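Local structure of pullulanase (Bacillus acidopullulyticus, 2WAN) at residues 776-788 / 799-813. The protein hydrolyses the alpha-1,6-glucosidic linkages of pullulan and, probably, the branch points of starch-derived polysaccharides, as a debranching enzyme of the alpha-amylase type. Numbering follows the deposited sequence.
Sequences MQGGEEMLRTKGG and VNQFDWSRKAQFKDV
Met782 CE packs on Phe802, 3.6 Å from its CD2, the two side chains crossing at about a right angle. Met782 SD lies 5.1 Å from the centroid of the Trp804 six-membered ring, 32° off its normal, an oblique Met-aromatic contact. Leu783 CD1 sits over the centre of the Phe810 ring, 3.5 Å from its centroid and 11° off the normal, a CH-pi contact; Leu783 CD2 reaches Val813 CG1 at 4.0 Å. The Phe802 ring, its CZ 3.5 Å from Gly778 C, reaches the turn Gln777-Glu780, and Gly779 CA lies over one face.

Further out, Arg806 bends at chi3 (77°), which brings NE and NH2 side-on to Leu783 O, each at 2.8 Å; Thr785 CG2 lies over the centre of one face of this guanidinium and Phe810 CE2 toward the rim of the other. Arg784, extended from CG to NE, grips Asn800 O through NE (3.1 Å) and NH2 (2.9 Å), while NH1 donates to Gln777 OE1, all within its plane. With an alanine in place of Arg784, Asn800 O and Gln777 OE1 are likely to be left without these mates. Thr785 OG1 closes an ST turn with Gly787 N and also bonds Asp742. The contact thus folds the long connection between the eighth strand of the catalytic (beta/alpha)8 barrel, 773-777, and helix 811-826 back on itself.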
loop_
_atom_site.group_PDB
_atom_site.type_symbol
_atom_site.label_atom_id
_atom_site.label_comp_id
_atom_site.label_asym_id
_atom_site.label_seq_id
_atom_site.Cartn_x
_atom_site.Cartn_y
_atom_site.Cartn_z
ATOM N N MET A 776 12.117 -9.052 9.418
ATOM C CA MET A 776 11.794 -9.473 10.796
ATOM C C MET A 776 11.292 -8.289 11.609
ATOM O O MET A 776 11.734 -7.138 11.406
ATOM C CB MET A 776 13.016 -10.110 11.476
ATOM C CG MET A 776 14.214 -9.158 11.653
ATOM S SD MET A 776 15.647 -9.868 12.474
ATOM C CE MET A 776 15.044 -9.999 14.164
ATOM N N GLN A 777 10.367 -8.573 12.528
ATOM C CA GLN A 777 9.960 -7.571 13.505
ATOM C C GLN A 777 11.113 -7.366 14.489
ATOM O O GLN A 777 11.592 -8.313 15.104
ATOM C CB GLN A 777 8.725 -8.031 14.289
ATOM C CG GLN A 777 8.215 -6.914 15.233
ATOM C CD GLN A 777 7.019 -7.275 16.101
ATOM O OE1 GLN A 777 6.450 -6.387 16.737
ATOM N NE2 GLN A 777 6.641 -8.564 16.159
ATOM N N GLY A 778 11.571 -6.126 14.628
ATOM C CA GLY A 778 12.661 -5.838 15.563
ATOM C C GLY A 778 12.332 -6.338 16.965
ATOM O O GLY A 778 11.231 -6.163 17.459
ATOM N N GLY A 779 13.291 -7.001 17.585
ATOM C CA GLY A 779 13.102 -7.494 18.944
ATOM C C GLY A 779 12.770 -8.962 18.989
ATOM O O GLY A 779 12.839 -9.566 20.045
ATOM N N GLU A 780 12.432 -9.567 17.853
ATOM C CA GLU A 780 12.158 -11.018 17.876
ATOM C C GLU A 780 13.402 -11.822 18.291
ATOM O O GLU A 780 13.276 -12.914 18.868
ATOM C CB GLU A 780 11.614 -11.517 16.525
ATOM C CG GLU A 780 10.272 -10.919 16.068
ATOM C CD GLU A 780 9.101 -11.185 17.009
ATOM O OE1 GLU A 780 9.098 -10.720 18.174
ATOM O OE2 GLU A 780 8.153 -11.830 16.536
ATOM N N GLU A 781 14.586 -11.266 18.016
ATOM C CA GLU A 781 15.881 -11.883 18.357
ATOM C C GLU A 781 16.122 -11.933 19.873
ATOM O O GLU A 781 17.036 -12.611 20.319
ATOM C CB GLU A 781 17.028 -11.140 17.647
ATOM C CG GLU A 781 17.338 -9.750 18.228
ATOM C CD GLU A 781 16.377 -8.619 17.824
ATOM O OE1 GLU A 781 15.401 -8.822 17.056
ATOM O OE2 GLU A 781 16.648 -7.487 18.270
ATOM N N MET A 782 15.298 -11.219 20.652
ATOM C CA MET A 782 15.346 -11.326 22.108
ATOM C C MET A 782 13.994 -11.696 22.728
ATOM O O MET A 782 13.728 -11.382 23.903
ATOM C CB MET A 782 15.914 -10.036 22.722
ATOM C CG MET A 782 15.094 -8.762 22.416
ATOM S SD MET A 782 15.907 -7.333 23.180
ATOM C CE MET A 782 14.914 -6.008 22.507
ATOM N N LEU A 783 13.146 -12.352 21.927
ATOM C CA LEU A 783 11.832 -12.866 22.353
ATOM C C LEU A 783 11.005 -11.746 22.973
ATOM O O LEU A 783 10.412 -11.902 24.043
ATOM C CB LEU A 783 11.971 -14.073 23.301
ATOM C CG LEU A 783 12.929 -15.207 22.858
ATOM C CD1 LEU A 783 12.901 -16.362 23.904
ATOM C CD2 LEU A 783 12.592 -15.758 21.436
ATOM N N ARG A 784 10.998 -10.597 22.304
ATOM C CA ARG A 784 10.203 -9.460 22.770
ATOM C C ARG A 784 8.754 -9.896 22.987
ATOM O O ARG A 784 8.217 -10.694 22.221
ATOM C CB ARG A 784 10.291 -8.310 21.763
ATOM C CG ARG A 784 9.328 -7.153 22.002
ATOM C CD ARG A 784 9.831 -5.948 21.228
ATOM N NE ARG A 784 8.854 -4.871 21.066
ATOM C CZ ARG A 784 7.999 -4.793 20.055
ATOM N NH1 ARG A 784 7.966 -5.764 19.150
ATOM N NH2 ARG A 784 7.176 -3.742 19.949
ATOM N N THR A 785 8.161 -9.422 24.079
ATOM C CA THR A 785 6.802 -9.817 24.449
ATOM C C THR A 785 5.930 -8.579 24.667
ATOM O O THR A 785 6.391 -7.578 25.237
ATOM C CB THR A 785 6.792 -10.732 25.721
ATOM O OG1 THR A 785 5.439 -11.034 26.086
ATOM C CG2 THR A 785 7.478 -10.071 26.896
ATOM N N LYS A 786 4.688 -8.649 24.181
ATOM C CA LYS A 786 3.682 -7.610 24.392
ATOM C C LYS A 786 2.649 -8.090 25.408
ATOM O O LYS A 786 1.541 -7.537 25.499
ATOM C CB LYS A 786 2.974 -7.268 23.075
ATOM C CG LYS A 786 3.908 -6.590 22.038
ATOM C CD LYS A 786 3.253 -6.371 20.692
ATOM C CE LYS A 786 4.217 -5.640 19.698
ATOM N NZ LYS A 786 3.491 -5.352 18.419
ATOM N N GLY A 787 3.011 -9.123 26.161
ATOM C CA GLY A 787 2.071 -9.720 27.122
ATOM C C GLY A 787 0.820 -10.272 26.465
ATOM O O GLY A 787 -0.241 -10.349 27.101
ATOM N N GLY A 788 0.936 -10.661 25.195
ATOM C CA GLY A 788 -0.171 -11.230 24.453
ATOM C C GLY A 788 -1.020 -10.257 23.661
ATOM O O GLY A 788 -1.955 -10.671 22.983
ATOM N N VAL A 799 4.035 -2.405 27.168
ATOM C CA VAL A 799 3.652 -3.382 26.134
ATOM C C VAL A 799 4.681 -3.414 24.988
ATOM O O VAL A 799 5.218 -4.475 24.649
ATOM C CB VAL A 799 2.226 -3.096 25.595
ATOM C CG1 VAL A 799 1.869 -3.998 24.429
ATOM C CG2 VAL A 799 1.174 -3.255 26.751
ATOM N N ASN A 800 4.979 -2.243 24.428
ATOM C CA ASN A 800 5.744 -2.143 23.170
ATOM C C ASN A 800 7.256 -1.965 23.234
ATOM O O ASN A 800 7.944 -2.182 22.228
ATOM C CB ASN A 800 5.183 -0.977 22.335
ATOM C CG ASN A 800 3.847 -1.296 21.722
ATOM O OD1 ASN A 800 3.742 -2.186 20.882
ATOM N ND2 ASN A 800 2.813 -0.558 22.122
ATOM N N GLN A 801 7.800 -1.544 24.368
ATOM C CA GLN A 801 9.214 -1.148 24.362
ATOM C C GLN A 801 10.158 -2.306 24.069
ATOM O O GLN A 801 9.804 -3.494 24.276
ATOM C CB GLN A 801 9.603 -0.506 25.692
ATOM C CG GLN A 801 9.766 -1.524 26.853
ATOM C CD GLN A 801 9.608 -0.866 28.215
ATOM O OE1 GLN A 801 9.875 0.326 28.357
ATOM N NE2 GLN A 801 9.188 -1.648 29.226
ATOM N N PHE A 802 11.349 -1.966 23.572
ATOM C CA PHE A 802 12.471 -2.904 23.612
ATOM C C PHE A 802 12.936 -2.985 25.075
ATOM O O PHE A 802 13.505 -2.027 25.619
ATOM C CB PHE A 802 13.613 -2.435 22.697
ATOM C CG PHE A 802 13.403 -2.741 21.232
ATOM C CD1 PHE A 802 12.138 -2.653 20.639
ATOM C CD2 PHE A 802 14.495 -3.087 20.443
ATOM C CE1 PHE A 802 11.964 -2.938 19.261
ATOM C CE2 PHE A 802 14.335 -3.356 19.077
ATOM C CZ PHE A 802 13.078 -3.283 18.490
ATOM N N ASP A 803 12.647 -4.122 25.722
ATOM C CA ASP A 803 13.103 -4.392 27.066
ATOM C C ASP A 803 14.439 -5.098 26.866
ATOM O O ASP A 803 14.482 -6.293 26.522
ATOM C CB ASP A 803 12.080 -5.287 27.797
ATOM C CG ASP A 803 12.626 -5.867 29.099
ATOM O OD1 ASP A 803 13.756 -5.534 29.488
ATOM O OD2 ASP A 803 11.912 -6.665 29.743
ATOM N N TRP A 804 15.531 -4.345 27.031
ATOM C CA TRP A 804 16.853 -4.845 26.665
ATOM C C TRP A 804 17.400 -5.906 27.621
ATOM O O TRP A 804 18.346 -6.598 27.279
ATOM C CB TRP A 804 17.842 -3.680 26.493
ATOM C CG TRP A 804 17.508 -2.805 25.294
ATOM C CD1 TRP A 804 16.665 -1.723 25.267
ATOM C CD2 TRP A 804 17.983 -2.970 23.943
ATOM N NE1 TRP A 804 16.624 -1.183 23.998
ATOM C CE2 TRP A 804 17.419 -1.927 23.169
ATOM C CE3 TRP A 804 18.833 -3.899 23.317
ATOM C CZ2 TRP A 804 17.674 -1.780 21.790
ATOM C CZ3 TRP A 804 19.095 -3.752 21.935
ATOM C CH2 TRP A 804 18.520 -2.692 21.196
ATOM N N SER A 805 16.785 -6.050 28.802
ATOM C CA SER A 805 17.093 -7.182 29.674
ATOM C C SER A 805 16.825 -8.525 28.990
ATOM O O SER A 805 17.430 -9.534 29.352
ATOM C CB SER A 805 16.311 -7.116 31.014
ATOM O OG SER A 805 14.960 -7.505 30.873
ATOM N N ARG A 806 15.915 -8.548 28.020
ATOM C CA ARG A 806 15.609 -9.810 27.332
ATOM C C ARG A 806 16.727 -10.231 26.382
ATOM O O ARG A 806 16.891 -11.416 26.080
ATOM C CB ARG A 806 14.265 -9.737 26.622
ATOM C CG ARG A 806 13.124 -9.654 27.643
ATOM C CD ARG A 806 11.774 -9.626 27.015
ATOM N NE ARG A 806 11.286 -10.926 26.527
ATOM C CZ ARG A 806 10.700 -11.871 27.266
ATOM N NH1 ARG A 806 10.529 -11.736 28.587
ATOM N NH2 ARG A 806 10.254 -12.962 26.673
ATOM N N LYS A 807 17.511 -9.267 25.908
ATOM C CA LYS A 807 18.722 -9.656 25.184
ATOM C C LYS A 807 19.753 -10.342 26.093
ATOM O O LYS A 807 20.432 -11.273 25.653
ATOM C CB LYS A 807 19.349 -8.469 24.432
ATOM C CG LYS A 807 20.701 -8.814 23.739
ATOM C CD LYS A 807 21.217 -7.640 22.878
ATOM C CE LYS A 807 22.549 -8.033 22.249
ATOM N NZ LYS A 807 23.059 -6.897 21.404
ATOM N N ALA A 808 19.867 -9.895 27.346
ATOM C CA ALA A 808 20.733 -10.564 28.301
ATOM C C ALA A 808 20.177 -11.967 28.611
ATOM O O ALA A 808 20.911 -12.963 28.592
ATOM C CB ALA A 808 20.839 -9.732 29.576
ATOM N N GLN A 809 18.868 -12.023 28.824
ATOM C CA GLN A 809 18.198 -13.267 29.204
ATOM C C GLN A 809 18.252 -14.312 28.093
ATOM O O GLN A 809 18.390 -15.522 28.366
ATOM C CB GLN A 809 16.739 -12.964 29.542
ATOM C CG GLN A 809 15.934 -14.209 29.967
ATOM C CD GLN A 809 14.582 -13.863 30.540
ATOM O OE1 GLN A 809 14.057 -12.764 30.337
ATOM N NE2 GLN A 809 13.997 -14.812 31.269
ATOM N N PHE A 810 18.107 -13.843 26.848
ATOM C CA PHE A 810 18.046 -14.739 25.703
ATOM C C PHE A 810 19.178 -14.507 24.720
ATOM O O PHE A 810 18.976 -14.538 23.510
ATOM C CB PHE A 810 16.667 -14.666 25.035
ATOM C CG PHE A 810 15.531 -15.076 25.968
ATOM C CD1 PHE A 810 15.398 -16.401 26.371
ATOM C CD2 PHE A 810 14.642 -14.124 26.472
ATOM C CE1 PHE A 810 14.365 -16.791 27.248
ATOM C CE2 PHE A 810 13.607 -14.490 27.360
ATOM C CZ PHE A 810 13.473 -15.825 27.747
ATOM N N LYS A 811 20.377 -14.305 25.263
ATOM C CA LYS A 811 21.549 -14.035 24.441
ATOM C C LYS A 811 21.833 -15.172 23.455
ATOM O O LYS A 811 22.281 -14.921 22.342
ATOM C CB LYS A 811 22.778 -13.743 25.309
ATOM C CG LYS A 811 23.975 -13.179 24.522
ATOM C CD LYS A 811 23.648 -11.790 23.950
ATOM C CE LYS A 811 24.597 -11.363 22.862
ATOM N NZ LYS A 811 26.015 -11.602 23.148
ATOM N N ASP A 812 21.572 -16.420 23.850
ATOM C CA ASP A 812 21.765 -17.530 22.907
ATOM C C ASP A 812 20.829 -17.392 21.692
ATOM O O ASP A 812 21.230 -17.668 20.555
ATOM C CB ASP A 812 21.512 -18.891 23.593
ATOM C CG ASP A 812 22.645 -19.323 24.485
ATOM O OD1 ASP A 812 23.755 -18.766 24.372
ATOM O OD2 ASP A 812 22.406 -20.241 25.323
ATOM N N VAL A 813 19.584 -16.970 21.926
ATOM C CA VAL A 813 18.647 -16.722 20.830
ATOM C C VAL A 813 19.156 -15.580 19.944
ATOM O O VAL A 813 19.213 -15.711 18.719
ATOM C CB VAL A 813 17.255 -16.343 21.338
ATOM C CG1 VAL A 813 16.323 -16.034 20.138
ATOM C CG2 VAL A 813 16.699 -17.484 22.225
#